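Long-range contact in stage III sporulation protein AH (Bacillus subtilis, PDB 3TUF), which pairs with SpoIIQ to form the intercellular channel that links mother cell and forespore during sporulation and engulfment: residues B[156-167]-B[187-196]. Sequence-based numbering, arbitrary orientation.
Sequences DKINITVKSDKH and KDVAVTFEPS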
ATOM      1  N   ASP B 156       1.581   1.662  18.326  1.00 70.62           N
ATOM      2  CA  ASP B 156       0.677   2.125  19.355  1.00 71.79           C
ATOM      3  C   ASP B 156       0.092   3.482  19.001  1.00 61.73           C
ATOM      4  O   ASP B 156      -0.951   3.858  19.513  1.00 60.94           O
ATOM      5  CB  ASP B 156       1.434   2.257  20.671  1.00 73.20           C
ATOM      6  CG  ASP B 156       1.559   0.930  21.429  1.00 98.36           C
ATOM      7  OD1 ASP B 156       0.858  -0.049  21.053  1.00100.75           O
ATOM      8  OD2 ASP B 156       2.351   0.888  22.416  1.00104.34           O
ATOM      9  N   LYS B 157       0.776   4.230  18.153  1.00 52.01           N
ATOM     10  CA  LYS B 157       0.336   5.531  17.812  1.00 47.87           C
ATOM     11  C   LYS B 157       0.169   5.439  16.325  1.00 52.31           C
ATOM     12  O   LYS B 157       0.775   4.548  15.693  1.00 58.85           O
ATOM     13  CB  LYS B 157       1.453   6.488  18.116  1.00 58.76           C
ATOM     14  CG  LYS B 157       0.966   7.876  18.414  1.00 64.69           C
ATOM     15  CD  LYS B 157       1.898   8.944  17.879  1.00 62.60           C
ATOM     16  CE  LYS B 157       3.082   9.137  18.791  1.00 77.09           C
ATOM     17  NZ  LYS B 157       3.672  10.496  18.560  1.00 78.90           N
ATOM     18  N   ILE B 158      -0.667   6.323  15.772  1.00 45.19           N
ATOM     19  CA  ILE B 158      -0.775   6.525  14.334  1.00 43.97           C
ATOM     20  C   ILE B 158      -0.160   7.890  13.980  1.00 40.63           C
ATOM     21  O   ILE B 158      -0.618   8.938  14.460  1.00 43.57           O
ATOM     22  CB  ILE B 158      -2.249   6.611  13.905  1.00 41.73           C
ATOM     23  CG1 ILE B 158      -3.123   5.481  14.496  1.00 48.49           C
ATOM     24  CG2 ILE B 158      -2.354   6.699  12.435  1.00 47.43           C
ATOM     25  CD1 ILE B 158      -2.568   4.027  14.393  1.00 49.33           C
ATOM     26  N   ASN B 159       0.837   7.911  13.119  1.00 39.10           N
ATOM     27  CA  ASN B 159       1.480   9.166  12.754  1.00 34.81           C
ATOM     28  C   ASN B 159       1.076   9.573  11.415  1.00 36.11           C
ATOM     29  O   ASN B 159       1.082   8.735  10.486  1.00 44.57           O
ATOM     30  CB  ASN B 159       2.994   9.027  12.762  1.00 46.84           C
ATOM     31  CG  ASN B 159       3.502   9.066  14.124  1.00 51.11           C
ATOM     32  OD1 ASN B 159       3.791   8.003  14.739  1.00 57.07           O
ATOM     33  ND2 ASN B 159       3.534  10.288  14.696  1.00 53.63           N
ATOM     34  N   ILE B 160       0.738  10.846  11.284  1.00 34.55           N
ATOM     35  CA  ILE B 160       0.178  11.302  10.044  1.00 30.78           C
ATOM     36  C   ILE B 160       0.838  12.589   9.813  1.00 34.99           C
ATOM     37  O   ILE B 160       0.831  13.481  10.686  1.00 33.97           O
ATOM     38  CB  ILE B 160      -1.284  11.637  10.204  1.00 35.86           C
ATOM     39  CG1 ILE B 160      -2.061  10.377  10.622  1.00 36.55           C
ATOM     40  CG2 ILE B 160      -1.881  12.391   8.901  1.00 33.11           C
ATOM     41  CD1 ILE B 160      -3.542  10.692  10.887  1.00 26.71           C
ATOM     42  N   THR B 161       1.419  12.713   8.628  1.00 31.82           N
ATOM     43  CA  THR B 161       2.116  13.943   8.319  1.00 38.25           C
ATOM     44  C   THR B 161       1.513  14.456   7.054  1.00 37.44           C
ATOM     45  O   THR B 161       1.276  13.689   6.081  1.00 42.41           O
ATOM     46  CB  THR B 161       3.652  13.751   8.197  1.00 37.12           C
ATOM     47  OG1 THR B 161       4.091  12.880   9.251  1.00 40.60           O
ATOM     48  CG2 THR B 161       4.392  15.123   8.285  1.00 35.62           C
ATOM     49  N   VAL B 162       1.237  15.750   7.085  1.00 40.73           N
ATOM     50  CA  VAL B 162       0.489  16.382   6.036  1.00 44.30           C
ATOM     51  C   VAL B 162       1.333  17.577   5.565  1.00 50.34           C
ATOM     52  O   VAL B 162       1.931  18.299   6.379  1.00 56.53           O
ATOM     53  CB  VAL B 162      -0.923  16.697   6.595  1.00 43.26           C
ATOM     54  CG1 VAL B 162      -1.485  17.988   6.069  1.00 52.39           C
ATOM     55  CG2 VAL B 162      -1.842  15.510   6.321  1.00 44.79           C
ATOM     56  N   LYS B 163       1.471  17.728   4.249  1.00 56.75           N
ATOM     57  CA  LYS B 163       2.088  18.925   3.674  1.00 63.26           C
ATOM     58  C   LYS B 163       1.130  20.078   3.865  1.00 65.98           C
ATOM     59  O   LYS B 163      -0.028  19.950   3.480  1.00 67.89           O
ATOM     60  CB  LYS B 163       2.328  18.723   2.182  1.00 63.64           C
ATOM     61  CG  LYS B 163       3.755  18.262   1.822  1.00 74.77           C
ATOM     62  CD  LYS B 163       4.780  19.400   1.899  1.00 89.52           C
ATOM     63  CE  LYS B 163       6.075  19.068   1.135  1.00 95.06           C
ATOM     64  NZ  LYS B 163       5.898  19.331  -0.320  1.00 93.44           N
ATOM     65  N   SER B 164       1.582  21.179   4.466  1.00 68.92           N
ATOM     66  CA  SER B 164       0.727  22.366   4.691  1.00 79.39           C
ATOM     67  C   SER B 164       1.465  23.526   5.372  1.00 87.71           C
ATOM     68  O   SER B 164       2.287  23.313   6.283  1.00 91.66           O
ATOM     69  CB  SER B 164      -0.540  22.011   5.511  1.00 75.65           C
ATOM     70  OG  SER B 164      -1.471  23.083   5.550  1.00 71.98           O
ATOM     71  N   ASP B 165       1.144  24.750   4.944  1.00 79.49           N
ATOM     72  CA  ASP B 165       1.741  25.957   5.514  1.00 93.47           C
ATOM     73  C   ASP B 165       0.974  26.456   6.707  1.00 91.86           C
ATOM     74  O   ASP B 165       1.554  26.771   7.743  1.00100.12           O
ATOM     75  CB  ASP B 165       1.848  27.034   4.454  1.00 96.82           C
ATOM     76  CG  ASP B 165       2.947  26.734   3.470  1.00101.49           C
ATOM     77  OD1 ASP B 165       4.102  26.478   3.918  1.00103.07           O
ATOM     78  OD2 ASP B 165       2.649  26.720   2.256  1.00109.87           O
ATOM     79  N   LYS B 166      -0.342  26.511   6.556  1.00 96.62           N
ATOM     80  CA  LYS B 166      -1.227  26.784   7.665  1.00 87.79           C
ATOM     81  C   LYS B 166      -1.606  25.473   8.378  1.00 80.20           C
ATOM     82  O   LYS B 166      -1.861  24.457   7.754  1.00 81.90           O
ATOM     83  CB  LYS B 166      -2.432  27.569   7.146  1.00 96.20           C
ATOM     84  CG  LYS B 166      -2.005  28.920   6.538  1.00101.68           C
ATOM     85  CD  LYS B 166      -2.594  29.141   5.147  1.00108.86           C
ATOM     86  CE  LYS B 166      -4.092  29.434   5.196  1.00112.28           C
ATOM     87  NZ  LYS B 166      -4.347  30.755   5.826  1.00119.34           N
ATOM     88  N   HIS B 167      -1.563  25.498   9.700  1.00 70.98           N
ATOM     89  CA  HIS B 167      -2.085  24.415  10.528  1.00 72.38           C
ATOM     90  C   HIS B 167      -2.993  25.032  11.595  1.00 61.49           C
ATOM     91  O   HIS B 167      -2.803  26.190  11.980  1.00 63.22           O
ATOM     92  CB  HIS B 167      -0.942  23.622  11.175  1.00 76.11           C
ATOM     93  CG  HIS B 167      -0.066  24.429  12.101  1.00 84.16           C
ATOM     94  ND1 HIS B 167       0.641  25.544  11.691  1.00 83.18           N
ATOM     95  CD2 HIS B 167       0.235  24.259  13.412  1.00 80.12           C
ATOM     96  CE1 HIS B 167       1.314  26.039  12.715  1.00 84.88           C
ATOM     97  NE2 HIS B 167       1.085  25.278  13.771  1.00 79.38           N
ATOM     98  N   LYS B 187      -5.743   3.731  20.388  1.00 46.52           N
ATOM     99  CA  LYS B 187      -4.409   4.137  20.021  1.00 44.19           C
ATOM    100  C   LYS B 187      -4.400   5.648  20.071  1.00 45.32           C
ATOM    101  O   LYS B 187      -5.459   6.275  20.039  1.00 52.34           O
ATOM    102  CB  LYS B 187      -4.046   3.616  18.595  1.00 46.82           C
ATOM    103  CG  LYS B 187      -3.722   2.096  18.518  1.00 47.02           C
ATOM    104  CD  LYS B 187      -3.682   1.560  17.068  1.00 56.20           C
ATOM    105  CE  LYS B 187      -3.280   0.088  17.026  1.00 73.32           C
ATOM    106  NZ  LYS B 187      -3.319  -0.420  15.602  1.00 83.18           N
ATOM    107  N   ASP B 188      -3.211   6.235  20.147  1.00 46.51           N
ATOM    108  CA  ASP B 188      -3.084   7.690  20.092  1.00 41.73           C
ATOM    109  C   ASP B 188      -2.973   7.962  18.599  1.00 43.51           C
ATOM    110  O   ASP B 188      -2.754   7.025  17.813  1.00 44.82           O
ATOM    111  CB  ASP B 188      -1.887   8.231  20.958  1.00 47.06           C
ATOM    112  CG  ASP B 188      -1.812   9.802  20.988  1.00 63.91           C
ATOM    113  OD1 ASP B 188      -2.827  10.516  20.690  1.00 55.73           O
ATOM    114  OD2 ASP B 188      -0.713  10.348  21.291  1.00 61.83           O
ATOM    115  N   VAL B 189      -3.162   9.217  18.221  1.00 34.37           N
ATOM    116  CA  VAL B 189      -3.137   9.631  16.855  1.00 35.34           C
ATOM    117  C   VAL B 189      -2.427  10.975  16.848  1.00 35.54           C
ATOM    118  O   VAL B 189      -2.801  11.882  17.570  1.00 40.77           O
ATOM    119  CB  VAL B 189      -4.594   9.848  16.356  1.00 32.00           C
ATOM    120  CG1 VAL B 189      -4.600  10.549  15.020  1.00 34.55           C
ATOM    121  CG2 VAL B 189      -5.402   8.539  16.255  1.00 30.75           C
ATOM    122  N   ALA B 190      -1.402  11.136  16.024  1.00 42.79           N
ATOM    123  CA  ALA B 190      -0.730  12.416  15.987  1.00 40.80           C
ATOM    124  C   ALA B 190      -0.722  12.939  14.563  1.00 37.41           C
ATOM    125  O   ALA B 190      -0.678  12.145  13.608  1.00 41.42           O
ATOM    126  CB  ALA B 190       0.694  12.256  16.546  1.00 30.48           C
ATOM    127  N   VAL B 191      -0.807  14.248  14.392  1.00 31.47           N
ATOM    128  CA  VAL B 191      -0.903  14.804  13.063  1.00 29.98           C
ATOM    129  C   VAL B 191       0.027  15.950  13.019  1.00 33.15           C
ATOM    130  O   VAL B 191      -0.158  16.918  13.782  1.00 40.42           O
ATOM    131  CB  VAL B 191      -2.268  15.395  12.845  1.00 31.57           C
ATOM    132  CG1 VAL B 191      -2.395  16.031  11.439  1.00 28.10           C
ATOM    133  CG2 VAL B 191      -3.266  14.306  13.038  1.00 36.64           C
ATOM    134  N   THR B 192       1.022  15.876  12.132  1.00 39.92           N
ATOM    135  CA  THR B 192       2.012  16.940  11.997  1.00 42.03           C
ATOM    136  C   THR B 192       1.831  17.627  10.671  1.00 43.81           C
ATOM    137  O   THR B 192       1.630  16.956   9.674  1.00 45.88           O
ATOM    138  CB  THR B 192       3.386  16.309  11.979  1.00 42.13           C
ATOM    139  OG1 THR B 192       3.482  15.416  13.099  1.00 39.38           O
ATOM    140  CG2 THR B 192       4.489  17.363  12.027  1.00 43.01           C
ATOM    141  N   PHE B 193       1.922  18.956  10.663  1.00 50.75           N
ATOM    142  CA  PHE B 193       1.816  19.765   9.437  1.00 52.70           C
ATOM    143  C   PHE B 193       3.179  20.328   9.051  1.00 56.64           C
ATOM    144  O   PHE B 193       3.710  21.199   9.735  1.00 58.66           O
ATOM    145  CB  PHE B 193       0.846  20.931   9.634  1.00 54.47           C
ATOM    146  CG  PHE B 193      -0.564  20.503   9.977  1.00 60.10           C
ATOM    147  CD1 PHE B 193      -0.854  19.873  11.197  1.00 64.45           C
ATOM    148  CD2 PHE B 193      -1.585  20.715   9.101  1.00 60.23           C
ATOM    149  CE1 PHE B 193      -2.164  19.440  11.514  1.00 58.56           C
ATOM    150  CE2 PHE B 193      -2.876  20.297   9.416  1.00 60.31           C
ATOM    151  CZ  PHE B 193      -3.161  19.664  10.628  1.00 58.68           C
ATOM    152  N   GLU B 194       3.730  19.826   7.944  1.00 59.85           N
ATOM    153  CA  GLU B 194       5.034  20.247   7.386  1.00 63.56           C
ATOM    154  C   GLU B 194       4.918  21.412   6.398  1.00 76.01           C
ATOM    155  O   GLU B 194       4.068  21.360   5.498  1.00 68.29           O
ATOM    156  CB  GLU B 194       5.637  19.090   6.601  1.00 69.38           C
ATOM    157  CG  GLU B 194       6.004  17.903   7.428  1.00 69.76           C
ATOM    158  CD  GLU B 194       7.376  18.041   8.024  1.00 86.02           C
ATOM    159  OE1 GLU B 194       7.829  19.198   8.199  1.00 88.88           O
ATOM    160  OE2 GLU B 194       8.003  16.994   8.302  1.00 97.76           O
ATOM    161  N   PRO B 195       5.808  22.425   6.515  1.00 73.23           N
ATOM    162  CA  PRO B 195       5.938  23.511   5.509  1.00 76.91           C
ATOM    163  C   PRO B 195       6.005  22.970   4.061  1.00 85.80           C
ATOM    164  O   PRO B 195       6.882  22.132   3.752  1.00 98.09           O
ATOM    165  CB  PRO B 195       7.280  24.161   5.873  1.00 81.93           C
ATOM    166  CG  PRO B 195       8.025  23.110   6.779  1.00 83.77           C
ATOM    167  CD  PRO B 195       6.879  22.484   7.536  1.00 83.21           C
ATOM    168  N   SER B 196       5.101  23.425   3.184  1.00 82.34           N
ATOM    169  CA  SER B 196       5.014  22.875   1.795  1.00 70.63           C
ATOM    170  C   SER B 196       5.942  23.564   0.766  1.00 74.25           C
ATOM    171  O   SER B 196       7.115  23.865   1.082  1.00 76.62           O
ATOM    172  CB  SER B 196       3.543  22.801   1.283  1.00 59.00           C
ATOM    173  OG  SER B 196       3.062  24.092   0.874  1.00 76.43           O
TER
HETATM  174  O   HOH W   1       2.239  11.390  20.865  1.00 61.20           O
HETATM  175  O   HOH W   2       2.668  12.957  13.512  1.00 49.82           O
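F193 and H167 meet at the end of the tightly packed face: CB of H167 lies over one face of the phenyl ring, 3.8 Å from its centroid, a CH-pi contact, while S164 CB reaches the ring's edge in plane. F193 carries CG anti to its carbonyl carbon (chi1 -60°), which lays the ring alongside V162, CG1 of V162 coming 4.1 Å from CD2 of F193. I158, V189, I160 and V191 continue this apolar face; their beta-branched side chains suit extended strands and fill the space beneath helices 169-177 and 181-184. Backbone bonds tie 157-163 to 188-194 in parallel register, A190 N to I158 O being nearly straight at 2.8 Å. Helix-bearing chain joins the strands, a beta-alpha-beta crossover, and 188-194 continues the sheet into an antiparallel SpoIIQ strand. The other face is looser and hydrated, suiting polar residues whose ends meet water or SpoIIQ: one water links K157 NZ to D188 OD2, which also bonds S79 of SpoIIQ, and CD of K157 lies 3.8 Å from CB of small A190. The T161 and E194 side chains cross obliquely, CG2 of T161 closely approaching CG of E194 (3.3 Å). CD of bent K163 lies 3.5 Å from CA of S196; an alanine here would probably uncover S196 and cost E147 its long, weak ion pair. D165 holds S196 by two hydrogen bonds, OG to OD2 (3.0 Å) and N to OD1, both from above the carboxylate plane.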